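Long-range contacts in ArtJ (Geobacillus stearothermophilus, PDB 2PVU), which binds arginine, lysine and histidine and probably delivers these basic amino acids to its cognate ATP-binding cassette transporter, Art(MP)2: residues V44-D49 / V101-S106; A53-M58 / G65-L70; A94-K99 / I229-S234. All blocks are in the same frame, centred on the assembly; numbering follows the deposited sequence.

Interaction 1 (V44-D49 / V101-S106). With LYS (lysine), chain E.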
# COMPACT_ATOMS: atom_id res chain seq x y z
N VAL A 44 12.63 8.48 -15.43
CA VAL A 44 11.44 7.68 -15.21
C VAL A 44 10.52 8.44 -14.25
O VAL A 44 10.95 8.93 -13.20
CB VAL A 44 11.78 6.30 -14.58
CG1 VAL A 44 10.49 5.51 -14.35
CG2 VAL A 44 12.73 5.56 -15.51
N VAL A 45 9.24 8.52 -14.60
CA VAL A 45 8.27 9.22 -13.77
C VAL A 45 7.58 8.18 -12.92
O VAL A 45 6.81 7.33 -13.45
CB VAL A 45 7.24 10.00 -14.61
CG1 VAL A 45 6.22 10.71 -13.72
CG2 VAL A 45 7.97 11.01 -15.51
N VAL A 46 7.78 8.27 -11.60
CA VAL A 46 7.20 7.27 -10.70
C VAL A 46 6.12 7.95 -9.85
O VAL A 46 6.39 8.95 -9.22
CB VAL A 46 8.28 6.64 -9.74
CG1 VAL A 46 7.64 5.47 -8.94
CG2 VAL A 46 9.51 6.17 -10.49
N GLY A 47 4.89 7.43 -9.89
CA GLY A 47 3.80 7.99 -9.06
C GLY A 47 3.54 7.23 -7.78
O GLY A 47 3.82 6.02 -7.68
N THR A 48 2.94 7.92 -6.81
CA THR A 48 2.59 7.34 -5.52
C THR A 48 1.47 8.15 -4.88
O THR A 48 1.17 9.28 -5.31
CB THR A 48 3.82 7.27 -4.57
OG1 THR A 48 3.57 6.39 -3.46
CG2 THR A 48 4.23 8.68 -4.04
N ASP A 49 0.84 7.54 -3.87
CA ASP A 49 -0.21 8.20 -3.04
C ASP A 49 0.44 8.40 -1.70
O ASP A 49 0.37 7.48 -0.86
CB ASP A 49 -1.44 7.27 -2.95
CG ASP A 49 -2.42 7.68 -1.85
OD1 ASP A 49 -2.54 8.92 -1.64
OD2 ASP A 49 -3.04 6.78 -1.22
N VAL A 101 2.50 8.48 -16.30
CA VAL A 101 3.40 8.02 -15.29
C VAL A 101 3.95 6.67 -15.80
O VAL A 101 3.19 5.87 -16.39
CB VAL A 101 2.63 7.94 -13.95
CG1 VAL A 101 3.22 7.00 -13.01
CG2 VAL A 101 2.47 9.33 -13.36
N ASP A 102 5.25 6.44 -15.61
CA ASP A 102 5.92 5.26 -16.16
C ASP A 102 5.85 4.04 -15.22
O ASP A 102 6.07 2.89 -15.65
CB ASP A 102 7.39 5.56 -16.43
CG ASP A 102 7.57 6.63 -17.48
OD1 ASP A 102 6.88 6.56 -18.53
OD2 ASP A 102 8.34 7.56 -17.22
N MET A 103 5.61 4.30 -13.95
CA MET A 103 5.82 3.32 -12.88
C MET A 103 5.12 3.83 -11.64
O MET A 103 4.96 5.06 -11.47
CB MET A 103 7.34 3.26 -12.57
CG MET A 103 7.72 2.18 -11.59
SD MET A 103 9.52 2.18 -11.45
CE MET A 103 9.65 0.97 -10.14
N GLY A 104 4.70 2.90 -10.78
CA GLY A 104 4.14 3.30 -9.50
C GLY A 104 4.70 2.45 -8.38
O GLY A 104 5.04 1.27 -8.58
N ILE A 105 4.77 3.02 -7.19
CA ILE A 105 5.03 2.24 -5.96
C ILE A 105 4.20 2.93 -4.89
O ILE A 105 4.25 4.15 -4.75
CB ILE A 105 6.57 2.11 -5.57
CG1 ILE A 105 6.78 1.01 -4.49
CG2 ILE A 105 7.18 3.43 -5.18
CD1 ILE A 105 8.20 0.82 -4.05
N SER A 106 3.34 2.16 -4.21
CA SER A 106 2.33 2.81 -3.35
C SER A 106 1.57 1.76 -2.51
O SER A 106 0.33 1.86 -2.38
CB SER A 106 1.34 3.62 -4.23
OG SER A 106 0.60 4.62 -3.53
N LYS E . -2.69 -2.74 -0.68
CA LYS E . -4.08 -2.24 -0.88
C LYS E . -4.39 -2.17 -2.38
O LYS E . -5.52 -1.91 -2.77
CB LYS E . -4.24 -0.85 -0.27
CG LYS E . -3.25 0.17 -0.89
CD LYS E . -3.71 1.62 -0.67
CE LYS E . -2.52 2.56 -0.80
NZ LYS E . -2.98 4.05 -0.78
OXT LYS E . -3.49 -2.36 -3.23
O HOH W 1 -0.24 4.75 -0.93
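With CG beside its own backbone N (chi1 -63°), D102 holds its carboxylate against V45, and in T48 and S106 the hydroxyls swing away from their own amides to meet the facing segment. V45 N donates to D102 OD2 at 2.9 Å in a nearly straight bond (171°), meeting it on the anti side and somewhat out of the carboxylate plane, while V45 O accepts from D102 N at 2.8 Å. Were D102 replaced by an alanine, V45 N would probably lose this acceptor. Parallel pairing follows: G47 N donates to M103 O (2.8 Å) and G47 O accepts from I105 N. Glycine suits position 47, where a CB would stand tight against V101 CG1, 3.4 Å away. Side-chain hydroxyls then take over, T48 OG1 donating to I105 O at 2.7 Å and S106 OG accepting from D49 N. S106 OG also meets a water that accepts from NZ of the bound lysine, and D49 OD2, bonded to Q153, lies 2.8 Å from that NZ. Strand 44-48 is central in a three-stranded parallel sheet, between 82-86 and 103-104; V46 and M103 pack on helix 66-78, V101 and S106 on helix 89-98.

Interaction 2 (A53-M58 / G65-L70)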
# COMPACT_ATOMS: atom_id res chain seq x y z
N ALA A 53 1.48 5.96 5.51
CA ALA A 53 2.59 5.62 6.41
C ALA A 53 2.40 4.17 6.88
O ALA A 53 1.29 3.79 7.25
CB ALA A 53 2.66 6.57 7.61
N PRO A 54 3.49 3.38 6.95
CA PRO A 54 4.90 3.75 6.81
C PRO A 54 5.48 3.61 5.40
O PRO A 54 6.69 3.79 5.21
CB PRO A 54 5.60 2.73 7.70
CG PRO A 54 4.80 1.47 7.48
CD PRO A 54 3.34 1.95 7.29
N PHE A 55 4.65 3.29 4.42
CA PHE A 55 5.15 3.02 3.05
C PHE A 55 5.51 4.29 2.29
O PHE A 55 6.60 4.40 1.70
CB PHE A 55 4.12 2.15 2.30
CG PHE A 55 3.96 0.80 2.96
CD1 PHE A 55 4.94 -0.17 2.80
CD2 PHE A 55 2.86 0.54 3.78
CE1 PHE A 55 4.87 -1.43 3.47
CE2 PHE A 55 2.73 -0.72 4.42
CZ PHE A 55 3.76 -1.69 4.29
N GLU A 56 4.62 5.28 2.34
CA GLU A 56 4.93 6.58 1.77
C GLU A 56 4.04 7.60 2.44
O GLU A 56 2.84 7.40 2.58
CB GLU A 56 4.69 6.62 0.27
CG GLU A 56 3.34 6.04 -0.22
CD GLU A 56 3.38 4.53 -0.43
OE1 GLU A 56 4.41 4.03 -0.94
OE2 GLU A 56 2.36 3.83 -0.16
N TYR A 57 4.63 8.70 2.86
CA TYR A 57 3.86 9.76 3.51
C TYR A 57 4.68 11.03 3.41
O TYR A 57 5.81 10.98 2.90
CB TYR A 57 3.51 9.40 4.96
CG TYR A 57 4.68 9.10 5.86
CD1 TYR A 57 5.11 10.05 6.81
CD2 TYR A 57 5.34 7.85 5.83
CE1 TYR A 57 6.17 9.78 7.67
CE2 TYR A 57 6.40 7.56 6.69
CZ TYR A 57 6.81 8.53 7.61
OH TYR A 57 7.85 8.28 8.47
N MET A 58 4.11 12.16 3.80
CA MET A 58 4.83 13.44 3.72
C MET A 58 5.42 13.76 5.07
O MET A 58 4.78 13.59 6.09
CB MET A 58 3.90 14.58 3.28
CG MET A 58 3.29 14.44 1.88
SD MET A 58 4.55 14.46 0.57
CE MET A 58 3.52 14.35 -0.85
N GLY A 65 9.41 7.07 3.42
CA GLY A 65 8.79 5.82 3.80
C GLY A 65 9.50 4.60 3.23
O GLY A 65 10.53 4.72 2.50
N PHE A 66 8.99 3.44 3.62
CA PHE A 66 9.62 2.20 3.19
C PHE A 66 9.66 2.07 1.65
O PHE A 66 10.69 1.68 1.06
CB PHE A 66 8.88 1.01 3.81
CG PHE A 66 9.35 -0.32 3.30
CD1 PHE A 66 10.40 -0.98 3.91
CD2 PHE A 66 8.73 -0.92 2.16
CE1 PHE A 66 10.90 -2.23 3.44
CE2 PHE A 66 9.21 -2.18 1.67
CZ PHE A 66 10.27 -2.85 2.30
N ASP A 67 8.53 2.35 1.01
CA ASP A 67 8.47 2.26 -0.44
C ASP A 67 9.43 3.27 -1.05
O ASP A 67 10.02 3.01 -2.09
CB ASP A 67 7.06 2.57 -0.99
CG ASP A 67 6.13 1.37 -0.97
OD1 ASP A 67 6.58 0.19 -0.79
OD2 ASP A 67 4.92 1.63 -1.23
N VAL A 68 9.55 4.45 -0.43
CA VAL A 68 10.51 5.47 -0.93
C VAL A 68 11.95 4.96 -0.92
O VAL A 68 12.67 5.11 -1.92
CB VAL A 68 10.39 6.81 -0.18
CG1 VAL A 68 11.37 7.87 -0.75
CG2 VAL A 68 8.91 7.31 -0.24
N ASP A 69 12.39 4.38 0.20
CA ASP A 69 13.77 3.94 0.33
C ASP A 69 14.00 2.74 -0.58
O ASP A 69 15.06 2.59 -1.16
CB ASP A 69 14.10 3.54 1.77
CG ASP A 69 14.17 4.73 2.71
OD1 ASP A 69 14.20 5.89 2.23
OD2 ASP A 69 14.20 4.48 3.93
N LEU A 70 13.01 1.86 -0.65
CA LEU A 70 13.18 0.70 -1.51
C LEU A 70 13.27 1.13 -2.96
O LEU A 70 14.16 0.68 -3.69
CB LEU A 70 12.04 -0.32 -1.30
CG LEU A 70 12.09 -1.53 -2.23
CD1 LEU A 70 13.33 -2.42 -1.99
CD2 LEU A 70 10.84 -2.34 -2.06
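The N terminus of helix 66-78, where G65 is the N-cap residue, is met by the loop carrying P54 and F55, just ahead of the hairpin 57-59/62-64. F55 and E56 together face F52 in a classic beta bulge, and the loop's carbonyls receive amides of the first helical turn. P54 O accepts from F66 N at 2.8 Å, straight and in the carbonyl plane; F55 O takes D67 N on a lone pair at 2.9 Å. Glycine is required at 65: its phi of 139° would jam a CB against the preceding carbonyl, and a CB would also clash with F55 O. Y57 CE2 touches G65 CA at 4.1 Å.

The side chains of F55 and F66 run side by side, pointing the same way. F66 CD2 comes to the edge of the F55 ring, 3.9 Å from F55 CD1, while P54 CG sits over one F55 face, toward the rim. F125 meets both rings edge-to-face, so aromatic residues suit both places. D67 has partners beyond the helix end, OD1 with Y124 OH and OD2 with N of G107, a residue of the lysine pocket. Bent at chi2 (-85°), E56 brings OE1 to within 2.5 Å of D67 OD2, close enough that one of the two acids probably carries a proton.

Interaction 3 (A94-K99 / I229-S234)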
# COMPACT_ATOMS: atom_id res chain seq x y z
N ALA A 94 -5.13 6.12 -13.21
CA ALA A 94 -5.47 6.80 -14.45
C ALA A 94 -4.24 7.15 -15.28
O ALA A 94 -4.26 6.96 -16.49
CB ALA A 94 -6.30 8.06 -14.16
N SER A 95 -3.18 7.63 -14.61
CA SER A 95 -1.93 8.06 -15.23
C SER A 95 -1.07 6.90 -15.72
O SER A 95 -0.30 7.06 -16.66
CB SER A 95 -1.13 8.87 -14.21
OG SER A 95 -1.71 10.16 -14.10
N LEU A 96 -1.18 5.75 -15.07
CA LEU A 96 -0.54 4.52 -15.57
C LEU A 96 -1.22 4.10 -16.86
O LEU A 96 -0.54 3.71 -17.83
CB LEU A 96 -0.59 3.36 -14.55
CG LEU A 96 0.34 3.58 -13.34
CD1 LEU A 96 -0.11 2.74 -12.17
CD2 LEU A 96 1.78 3.25 -13.75
N GLN A 97 -2.53 4.21 -16.90
CA GLN A 97 -3.25 3.85 -18.12
C GLN A 97 -2.91 4.75 -19.35
O GLN A 97 -2.74 4.24 -20.47
CB GLN A 97 -4.77 3.86 -17.87
CG GLN A 97 -5.31 2.75 -16.94
CD GLN A 97 -6.80 2.38 -17.22
OE1 GLN A 97 -7.41 1.61 -16.45
NE2 GLN A 97 -7.37 2.91 -18.31
N SER A 98 -2.80 6.06 -19.14
CA SER A 98 -2.41 7.00 -20.19
C SER A 98 -0.90 6.99 -20.48
O SER A 98 -0.44 7.59 -21.49
CB SER A 98 -2.83 8.40 -19.78
OG SER A 98 -2.04 8.83 -18.67
N LYS A 99 -0.14 6.32 -19.61
CA LYS A 99 1.34 6.29 -19.60
C LYS A 99 1.98 7.66 -19.30
O LYS A 99 3.18 7.87 -19.55
CB LYS A 99 1.95 5.65 -20.87
CG LYS A 99 1.37 4.29 -21.26
CD LYS A 99 1.95 3.82 -22.60
CE LYS A 99 1.32 2.52 -23.07
NZ LYS A 99 1.37 2.42 -24.58
N ILE A 229 4.29 -1.24 -9.93
CA ILE A 229 3.31 -1.38 -11.01
C ILE A 229 3.72 -0.56 -12.24
O ILE A 229 4.43 0.43 -12.11
CB ILE A 229 1.92 -0.96 -10.51
CG1 ILE A 229 0.82 -1.31 -11.51
CG2 ILE A 229 1.89 0.58 -10.24
CD1 ILE A 229 -0.58 -1.08 -10.97
N PHE A 230 3.32 -1.02 -13.42
CA PHE A 230 3.78 -0.43 -14.69
C PHE A 230 2.63 -0.44 -15.65
O PHE A 230 1.75 -1.30 -15.55
CB PHE A 230 4.89 -1.31 -15.34
CG PHE A 230 6.09 -1.53 -14.45
CD1 PHE A 230 7.10 -0.56 -14.36
CD2 PHE A 230 6.17 -2.66 -13.68
CE1 PHE A 230 8.24 -0.75 -13.51
CE2 PHE A 230 7.29 -2.87 -12.82
CZ PHE A 230 8.30 -1.91 -12.72
N PRO A 231 2.66 0.48 -16.64
CA PRO A 231 1.72 0.31 -17.73
C PRO A 231 2.01 -1.04 -18.39
O PRO A 231 3.14 -1.54 -18.38
CB PRO A 231 2.09 1.42 -18.72
CG PRO A 231 2.79 2.52 -17.85
CD PRO A 231 3.52 1.67 -16.79
N LYS A 232 0.96 -1.62 -18.94
CA LYS A 232 1.03 -2.88 -19.66
C LYS A 232 2.12 -2.82 -20.73
O LYS A 232 2.25 -1.83 -21.45
CB LYS A 232 -0.35 -3.16 -20.24
CG LYS A 232 -0.55 -4.52 -20.87
CD LYS A 232 -0.33 -5.63 -19.88
CE LYS A 232 -1.50 -5.82 -18.96
NZ LYS A 232 -1.16 -7.02 -18.15
N ASN A 233 2.94 -3.88 -20.79
CA ASN A 233 4.04 -3.97 -21.79
C ASN A 233 5.22 -2.99 -21.56
O ASN A 233 5.99 -2.69 -22.45
CB ASN A 233 3.51 -3.87 -23.23
CG ASN A 233 2.38 -4.89 -23.51
OD1 ASN A 233 2.36 -5.99 -22.94
ND2 ASN A 233 1.45 -4.51 -24.39
N SER A 234 5.37 -2.51 -20.33
CA SER A 234 6.49 -1.65 -19.99
C SER A 234 7.85 -2.30 -20.20
O SER A 234 8.10 -3.43 -19.74
CB SER A 234 6.38 -1.25 -18.52
OG SER A 234 7.58 -0.64 -18.06
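L96 reaches from helix 89-98 onto the end of strand 224-231, its two methyls divided between I229 and P231. CG stands beside the backbone N (chi1 -71°), which, with CB directed toward the strand, brings the methyls onto it. One branch, CD1, presses on I229 CG2 at 3.5 Å and lies 4.0 Å from I229 CD1; the other, CD2, meets P231 CD at 3.8 Å, crossing the proline at about a right angle. A branched leucine suits this place, since a single methyl could not fill both positions. I229 sends its chain out extended, with CG1 pointing away from its own N, which leaves CG2 in the place between N and carbonyl carbon, facing the leucine.

P231 sets the edge of its puckered ring, CB and CG, against the helix end: CG is 3.5 Å from L96 O, and CB is 3.9 Å from K99 CG. K99, the first residue past the helix, has a positive phi (65°), and its side chain crosses the proline obliquely. No hydrogen bond joins the segments; hydrocarbon makes most of the contact. P231 also opens a type II turn that ends at S234, whose OG caps L236 N. The short axes of 94-98 and 229-231 approach to 7.5 Å at 42°. Y118 of strand 118-120 touches both L96 and I229, while F230 sets out away from helix 94-98 and its ring touches helix 237-249.

How the interactions relate
From the N terminus, strand 44-48 opens interaction 1, which closes only at 101-106. Within that span interaction 2 closes a short loop, joining 53-58 to the start of helix 66-78 across the hairpin. Helix 66-78 leads to strand 82-86 and helix 89-98 to strand 103-104, so two beta-alpha-beta crossovers build the parallel sheet. Interaction 3 starts inside the same span, at 94-99, but closes 130 residues later at 229-234; interactions 1 and 3 therefore cross. They meet where G104 N probably bonds to I229 O. Interactions 1 and 2 touch where E56 packs on T48 and D49, and E56 and D67 on S106 of the lysine pocket. Interactions 2 and 3 follow in series without touching.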